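Local coordinates for protein glutamate racemase (Francisella tularensis subsp. tularensis, PDB 3OUT) that belongs to the aspartate/glutamate racemase family and holds D-glutamic acid in a pocket of its alpha/beta fold, at residues 19-31 with 208-220. Sequence-based numbering, arbitrary orientation. Where two conformers were deposited one is given.
Sequences GLTIVKNLMSILP and SLQASKMLYSLLF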
ATOM      1  N   GLY B  19       6.818  19.572  -1.846  1.00  9.39           N
ATOM      2  CA  GLY B  19       7.208  19.888  -0.459  1.00  9.06           C
ATOM      3  C   GLY B  19       8.692  20.079  -0.248  1.00  8.79           C
ATOM      4  O   GLY B  19       9.103  20.462   0.844  1.00  9.20           O
ATOM      5  N   LEU B  20       9.509  19.750  -1.253  1.00  8.46           N
ATOM      6  CA  LEU B  20      10.959  19.929  -1.179  1.00  8.35           C
ATOM      7  C   LEU B  20      11.303  21.424  -1.013  1.00  9.97           C
ATOM      8  O   LEU B  20      12.364  21.750  -0.490  1.00  9.70           O
ATOM      9  CB  LEU B  20      11.670  19.318  -2.397  1.00  7.36           C
ATOM     10  CG  LEU B  20      11.648  17.792  -2.366  1.00  6.81           C
ATOM     11  CD1 LEU B  20      11.934  17.195  -3.713  1.00  9.16           C
ATOM     12  CD2 LEU B  20      12.687  17.313  -1.276  1.00  7.39           C
ATOM     13  N   THR B  21      10.420  22.313  -1.455  0.50 10.72           N
ATOM     14  CA  THR B  21      10.641  23.728  -1.225  0.50 11.20           C
ATOM     15  C   THR B  21      10.750  24.076   0.263  0.50 11.36           C
ATOM     16  O   THR B  21      11.531  24.971   0.619  0.50 10.98           O
ATOM     17  CB  THR B  21       9.579  24.588  -1.882  0.50 12.08           C
ATOM     18  OG1 THR B  21       9.716  24.490  -3.310  0.50 10.88           O
ATOM     19  CG2 THR B  21       9.727  26.031  -1.416  0.50 11.56           C
ATOM     20  N   ILE B  22       9.999  23.376   1.125  1.00 10.71           N
ATOM     21  CA  ILE B  22      10.056  23.610   2.592  1.00 11.37           C
ATOM     22  C   ILE B  22      11.440  23.233   3.108  1.00 11.05           C
ATOM     23  O   ILE B  22      11.977  23.873   4.025  1.00 10.49           O
ATOM     24  CB  ILE B  22       8.981  22.806   3.369  1.00 12.05           C
ATOM     25  CG1 ILE B  22       7.595  23.388   3.082  1.00 15.16           C
ATOM     26  CG2 ILE B  22       9.274  22.756   4.886  1.00 12.50           C
ATOM     27  CD1 ILE B  22       7.210  24.548   3.951  1.00 19.10           C
ATOM     28  N   VAL B  23      12.040  22.181   2.544  1.00 10.18           N
ATOM     29  CA  VAL B  23      13.390  21.809   2.929  1.00  9.69           C
ATOM     30  C   VAL B  23      14.369  22.958   2.613  1.00 10.06           C
ATOM     31  O   VAL B  23      15.188  23.355   3.449  1.00  9.46           O
ATOM     32  CB  VAL B  23      13.812  20.481   2.244  1.00  9.68           C
ATOM     33  CG1 VAL B  23      15.249  20.129   2.629  1.00  9.55           C
ATOM     34  CG2 VAL B  23      12.867  19.371   2.701  1.00 11.09           C
ATOM     35  N   LYS B  24      14.250  23.497   1.405  1.00  9.97           N
ATOM     36  CA  LYS B  24      15.025  24.640   0.955  1.00 10.53           C
ATOM     37  C   LYS B  24      14.853  25.822   1.956  1.00 10.62           C
ATOM     38  O   LYS B  24      15.835  26.443   2.411  1.00 10.11           O
ATOM     39  CB  LYS B  24      14.616  25.015  -0.471  1.00 10.86           C
ATOM     40  CG  LYS B  24      15.265  26.298  -1.029  1.00 14.03           C
ATOM     41  CD  LYS B  24      14.514  26.825  -2.261  1.00 18.21           C
ATOM     42  CE  LYS B  24      13.217  27.594  -1.890  1.00 22.48           C
ATOM     43  NZ  LYS B  24      12.426  28.114  -3.075  1.00 24.65           N
ATOM     44  N   ASN B  25      13.611  26.099   2.304  1.00 10.40           N
ATOM     45  CA  ASN B  25      13.319  27.223   3.168  1.00  9.94           C
ATOM     46  C   ASN B  25      13.959  27.009   4.532  1.00  9.82           C
ATOM     47  O   ASN B  25      14.522  27.846   5.089  1.00  9.82           O
ATOM     48  CB  ASN B  25      11.807  27.426   3.330  1.00 10.22           C
ATOM     49  CG  ASN B  25      11.119  27.935   2.066  1.00 11.45           C
ATOM     50  OD1 ASN B  25      11.674  28.638   1.288  1.00 17.08           O
ATOM     51  ND2 ASN B  25       9.904  27.611   1.938  1.00 14.80           N
ATOM     52  N   LEU B  26      13.807  25.803   5.046  1.00 10.39           N
ATOM     53  CA  LEU B  26      14.364  25.477   6.354  1.00 10.52           C
ATOM     54  C   LEU B  26      15.868  25.606   6.365  1.00 11.50           C
ATOM     55  O   LEU B  26      16.421  26.052   7.305  1.00 12.29           O
ATOM     56  CB  LEU B  26      13.943  24.076   6.870  1.00 10.26           C
ATOM     57  CG  LEU B  26      12.466  23.875   7.190  1.00 11.16           C
ATOM     58  CD1 LEU B  26      12.181  22.411   7.485  1.00 12.29           C
ATOM     59  CD2 LEU B  26      11.967  24.735   8.340  1.00 13.61           C
HETATM   60  N   MSE B  27      16.500  25.182   5.277  1.00 11.77           N
HETATM   61  CA  MSE B  27      17.951  25.232   5.162  1.00 11.29           C
HETATM   62  C   MSE B  27      18.449  26.671   5.136  1.00 12.21           C
HETATM   63  O   MSE B  27      19.628  26.932   5.375  1.00 12.48           O
HETATM   64  CB  MSE B  27      18.415  24.492   3.906  1.00 13.71           C
HETATM   65  CG  MSE B  27      18.388  22.978   4.033  1.00 14.91           C
HETATM   66 SE   MSE B  27      18.848  22.075   2.366  1.00 34.15          SE
HETATM   67  CE  MSE B  27      17.483  22.857   1.213  1.00 16.56           C
ATOM     68  N   SER B  28      17.548  27.603   4.846  1.00 10.59           N
ATOM     69  CA  SER B  28      17.917  29.012   4.795  1.00 10.06           C
ATOM     70  C   SER B  28      17.745  29.761   6.110  1.00 11.02           C
ATOM     71  O   SER B  28      18.340  30.774   6.260  1.00 10.98           O
ATOM     72  CB  SER B  28      17.152  29.749   3.690  1.00 10.79           C
ATOM     73  OG  SER B  28      15.868  30.090   4.098  1.00 12.31           O
ATOM     74  N   ILE B  29      16.910  29.225   7.009  1.00  9.74           N
ATOM     75  CA  ILE B  29      16.660  29.892   8.310  1.00 10.96           C
ATOM     76  C   ILE B  29      17.158  29.088   9.513  1.00 12.16           C
ATOM     77  O   ILE B  29      17.314  29.653  10.610  1.00 13.51           O
ATOM     78  CB  ILE B  29      15.174  30.313   8.528  1.00 10.38           C
ATOM     79  CG1 ILE B  29      14.238  29.106   8.565  1.00 12.54           C
ATOM     80  CG2 ILE B  29      14.715  31.268   7.437  1.00 12.06           C
ATOM     81  CD1 ILE B  29      12.770  29.492   8.749  1.00 14.43           C
ATOM     82  N   LEU B  30      17.386  27.786   9.303  1.00 10.72           N
ATOM     83  CA  LEU B  30      17.792  26.853  10.361  1.00 12.73           C
ATOM     84  C   LEU B  30      18.901  25.955   9.824  1.00 12.30           C
ATOM     85  O   LEU B  30      18.754  24.741   9.699  1.00 11.32           O
ATOM     86  CB  LEU B  30      16.584  26.038  10.837  1.00 12.90           C
ATOM     87  CG  LEU B  30      15.563  26.711  11.733  1.00 14.14           C
ATOM     88  CD1 LEU B  30      14.248  25.963  11.769  1.00 15.41           C
ATOM     89  CD2 LEU B  30      16.218  26.808  13.150  1.00 12.74           C
ATOM     90  N   PRO B  31      20.055  26.537   9.483  1.00 12.32           N
ATOM     91  CA  PRO B  31      21.079  25.786   8.786  1.00 12.73           C
ATOM     92  C   PRO B  31      21.776  24.692   9.592  1.00 12.43           C
ATOM     93  O   PRO B  31      22.453  23.877   8.969  1.00 14.87           O
ATOM     94  CB  PRO B  31      22.112  26.871   8.429  1.00 13.27           C
ATOM     95  CG  PRO B  31      21.849  27.914   9.427  1.00 13.98           C
ATOM     96  CD  PRO B  31      20.397  27.969   9.586  1.00 13.94           C
ATOM     97  N   SER B 208       4.730  28.752   1.798  1.00 12.31           N
ATOM     98  CA  SER B 208       5.827  27.868   2.269  1.00 13.11           C
ATOM     99  C   SER B 208       6.819  28.471   3.225  1.00 11.94           C
ATOM    100  O   SER B 208       7.177  27.841   4.222  1.00 11.23           O
ATOM    101  CB  SER B 208       6.586  27.228   1.104  1.00 14.96           C
ATOM    102  OG  SER B 208       7.035  28.197   0.203  1.00 22.49           O
ATOM    103  N   LEU B 209       7.325  29.667   2.929  1.00 11.36           N
ATOM    104  CA  LEU B 209       8.304  30.273   3.823  1.00 11.28           C
ATOM    105  C   LEU B 209       7.682  30.628   5.176  1.00 11.07           C
ATOM    106  O   LEU B 209       8.303  30.420   6.205  1.00 12.50           O
ATOM    107  CB  LEU B 209       8.959  31.504   3.180  1.00 12.00           C
ATOM    108  CG  LEU B 209      10.070  32.146   4.013  1.00 14.82           C
ATOM    109  CD1 LEU B 209      11.257  31.200   4.337  1.00 13.83           C
ATOM    110  CD2 LEU B 209      10.513  33.417   3.244  1.00 13.29           C
ATOM    111  N   GLN B 210       6.464  31.151   5.152  1.00 12.03           N
ATOM    112  CA  GLN B 210       5.718  31.468   6.387  1.00 11.65           C
ATOM    113  C   GLN B 210       5.593  30.225   7.258  1.00 12.37           C
ATOM    114  O   GLN B 210       5.826  30.298   8.478  1.00 11.52           O
ATOM    115  CB  GLN B 210       4.356  32.033   6.056  1.00 11.73           C
ATOM    116  CG  GLN B 210       3.445  32.358   7.261  1.00 12.80           C
ATOM    117  CD  GLN B 210       3.918  33.538   8.134  1.00 18.02           C
ATOM    118  OE1 GLN B 210       5.041  34.011   8.036  1.00 15.49           O
ATOM    119  NE2 GLN B 210       3.032  34.013   8.991  1.00 20.21           N
ATOM    120  N   ALA B 211       5.257  29.081   6.648  1.00 11.22           N
ATOM    121  CA  ALA B 211       5.192  27.829   7.415  1.00 10.93           C
ATOM    122  C   ALA B 211       6.533  27.494   8.059  1.00 11.15           C
ATOM    123  O   ALA B 211       6.622  27.118   9.239  1.00 10.33           O
ATOM    124  CB  ALA B 211       4.669  26.620   6.489  1.00 10.17           C
ATOM    125  N   SER B 212       7.609  27.645   7.288  1.00 10.99           N
ATOM    126  CA  SER B 212       8.946  27.419   7.843  1.00 12.14           C
ATOM    127  C   SER B 212       9.266  28.364   9.005  1.00 12.05           C
ATOM    128  O   SER B 212       9.822  27.942  10.010  1.00 12.31           O
ATOM    129  CB  SER B 212       9.985  27.521   6.738  1.00 12.50           C
ATOM    130  OG  SER B 212       9.672  26.612   5.685  1.00 14.65           O
ATOM    131  N   LYS B 213       8.909  29.638   8.855  1.00 12.51           N
ATOM    132  CA  LYS B 213       9.073  30.621   9.950  1.00 13.18           C
ATOM    133  C   LYS B 213       8.285  30.287  11.198  1.00 12.42           C
ATOM    134  O   LYS B 213       8.783  30.513  12.302  1.00 12.39           O
ATOM    135  CB  LYS B 213       8.733  32.011   9.455  1.00 14.60           C
ATOM    136  CG  LYS B 213       9.727  32.462   8.415  1.00 17.51           C
ATOM    137  CD  LYS B 213       9.681  33.923   8.146  1.00 24.35           C
ATOM    138  CE  LYS B 213       8.382  34.421   7.669  1.00 26.85           C
ATOM    139  NZ  LYS B 213       8.468  35.913   7.434  1.00 29.58           N
HETATM  140  N   MSE B 214       7.077  29.743  11.023  1.00 12.46           N
HETATM  141  CA  MSE B 214       6.275  29.289  12.153  1.00 13.15           C
HETATM  142  C   MSE B 214       7.012  28.185  12.911  1.00 13.80           C
HETATM  143  O   MSE B 214       7.001  28.153  14.138  1.00 14.33           O
HETATM  144  CB  MSE B 214       4.856  28.860  11.717  1.00 13.16           C
HETATM  145  CG  MSE B 214       4.004  30.031  11.304  1.00 13.22           C
HETATM  146 SE   MSE B 214       2.313  29.369  10.631  1.00 20.75          SE
HETATM  147  CE  MSE B 214       1.197  30.901  11.148  1.00 20.30           C
ATOM    148  N   LEU B 215       7.624  27.256  12.178  1.00 13.71           N
ATOM    149  CA  LEU B 215       8.393  26.208  12.811  1.00 13.96           C
ATOM    150  C   LEU B 215       9.629  26.800  13.523  1.00 14.17           C
ATOM    151  O   LEU B 215       9.866  26.471  14.654  1.00 14.31           O
ATOM    152  CB  LEU B 215       8.804  25.146  11.795  1.00 14.82           C
ATOM    153  CG  LEU B 215       9.669  24.012  12.372  1.00 17.39           C
ATOM    154  CD1 LEU B 215       9.038  23.402  13.615  1.00 17.27           C
ATOM    155  CD2 LEU B 215       9.885  22.946  11.333  1.00 19.79           C
ATOM    156  N   TYR B 216      10.360  27.705  12.876  1.00 14.95           N
ATOM    157  CA  TYR B 216      11.469  28.414  13.520  1.00 14.67           C
ATOM    158  C   TYR B 216      11.020  29.041  14.867  1.00 15.62           C
ATOM    159  O   TYR B 216      11.672  28.847  15.903  1.00 14.79           O
ATOM    160  CB  TYR B 216      12.071  29.516  12.634  1.00 15.65           C
ATOM    161  CG  TYR B 216      13.070  30.316  13.424  1.00 16.54           C
ATOM    162  CD1 TYR B 216      14.385  29.899  13.553  1.00 18.65           C
ATOM    163  CD2 TYR B 216      12.678  31.464  14.092  1.00 21.52           C
ATOM    164  CE1 TYR B 216      15.293  30.602  14.340  1.00 20.55           C
ATOM    165  CE2 TYR B 216      13.575  32.180  14.884  1.00 22.60           C
ATOM    166  CZ  TYR B 216      14.879  31.735  15.003  1.00 22.77           C
ATOM    167  OH  TYR B 216      15.768  32.447  15.789  1.00 25.16           O
ATOM    168  N   SER B 217       9.902  29.775  14.860  1.00 15.67           N
ATOM    169  CA  SER B 217       9.498  30.483  16.079  1.00 17.69           C
ATOM    170  C   SER B 217       9.215  29.506  17.195  1.00 17.82           C
ATOM    171  O   SER B 217       9.605  29.741  18.339  1.00 18.08           O
ATOM    172  CB  SER B 217       8.274  31.346  15.835  1.00 18.13           C
ATOM    173  OG  SER B 217       8.616  32.377  14.955  1.00 23.14           O
ATOM    174  N   LEU B 218       8.564  28.388  16.857  1.00 16.79           N
ATOM    175  CA  LEU B 218       8.276  27.379  17.837  1.00 18.03           C
ATOM    176  C   LEU B 218       9.549  26.794  18.420  1.00 17.87           C
ATOM    177  O   LEU B 218       9.666  26.665  19.630  1.00 18.99           O
ATOM    178  CB  LEU B 218       7.408  26.264  17.254  1.00 17.62           C
ATOM    179  CG  LEU B 218       6.854  25.210  18.220  1.00 21.11           C
ATOM    180  CD1 LEU B 218       5.574  24.556  17.652  1.00 21.24           C
ATOM    181  CD2 LEU B 218       7.892  24.160  18.569  1.00 25.93           C
ATOM    182  N   LEU B 219      10.498  26.408  17.572  1.00 16.87           N
ATOM    183  CA  LEU B 219      11.749  25.822  18.103  1.00 17.25           C
ATOM    184  C   LEU B 219      12.536  26.813  18.961  1.00 18.86           C
ATOM    185  O   LEU B 219      13.082  26.463  19.996  1.00 18.68           O
ATOM    186  CB  LEU B 219      12.637  25.328  16.972  1.00 16.77           C
ATOM    187  CG  LEU B 219      12.049  24.179  16.158  1.00 13.15           C
ATOM    188  CD1 LEU B 219      12.986  23.849  15.021  1.00 13.76           C
ATOM    189  CD2 LEU B 219      11.824  22.912  16.992  1.00 13.78           C
ATOM    190  N   PHE B 220      12.603  28.050  18.502  1.00 20.47           N
ATOM    191  CA  PHE B 220      13.333  29.082  19.220  1.00 22.69           C
ATOM    192  C   PHE B 220      12.707  29.346  20.580  1.00 24.05           C
ATOM    193  O   PHE B 220      13.401  29.358  21.613  1.00 24.48           O
ATOM    194  CB  PHE B 220      13.348  30.358  18.397  1.00 22.79           C
ATOM    195  CG  PHE B 220      13.899  31.536  19.133  1.00 24.36           C
ATOM    196  CD1 PHE B 220      15.266  31.737  19.216  1.00 25.49           C
ATOM    197  CD2 PHE B 220      13.050  32.440  19.747  1.00 25.38           C
ATOM    198  CE1 PHE B 220      15.783  32.833  19.921  1.00 26.94           C
ATOM    199  CE2 PHE B 220      13.566  33.549  20.444  1.00 25.83           C
ATOM    200  CZ  PHE B 220      14.919  33.741  20.523  1.00 26.45           C
TER
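Ser212 is the knob of this helix pair. It sits in a hole formed by Ile22, Asn25, Leu26 and Ile29. Its OG comes within 3.3 Å of Asn25 CB, while its CB rests 3.8 Å from Leu26 CD2. The hydroxyl stays beside its own backbone N (chi1 -56°) and turns back to Ser208 O, where Ser212 OG makes a hydrogen bond of 3.1 Å. This bond satisfies the buried hydroxyl within its own helix. Ser212 N reaches the same carbonyl from the opposite face of its plane. Ile22 CD1 lies over the same turn, 3.3 Å from Ser208 O, and also touches Ala211 CB. No clear hydrogen bond crosses between the helices. The axes of the two short helices come to 9.0 Å and cross at -50°. Both helices pack on the parallel sheet that contains strand 10-14: Ile22 and Leu26 touch Val12, and Leu215 touches Ile10. The contact thus joins an early helix of the alpha/beta fold to one that follows strand 203-205 of the second parallel sheet. Further along, Leu30 CD2 meets the edge of the Tyr216 ring, 3.6 Å from Tyr216 CD1, near the ring plane. Leu30 CD1 reaches Leu219 CD1. The other side faces solvent. Ile29 is partly exposed; its CD1 lies 3.6 Å from Ser212 O and brushes Tyr216 CB. Exposed Leu209, with CG opposite its backbone N (chi1 -176°), lays CD1 obliquely across Asn25, 3.9 Å from Asn25 CB.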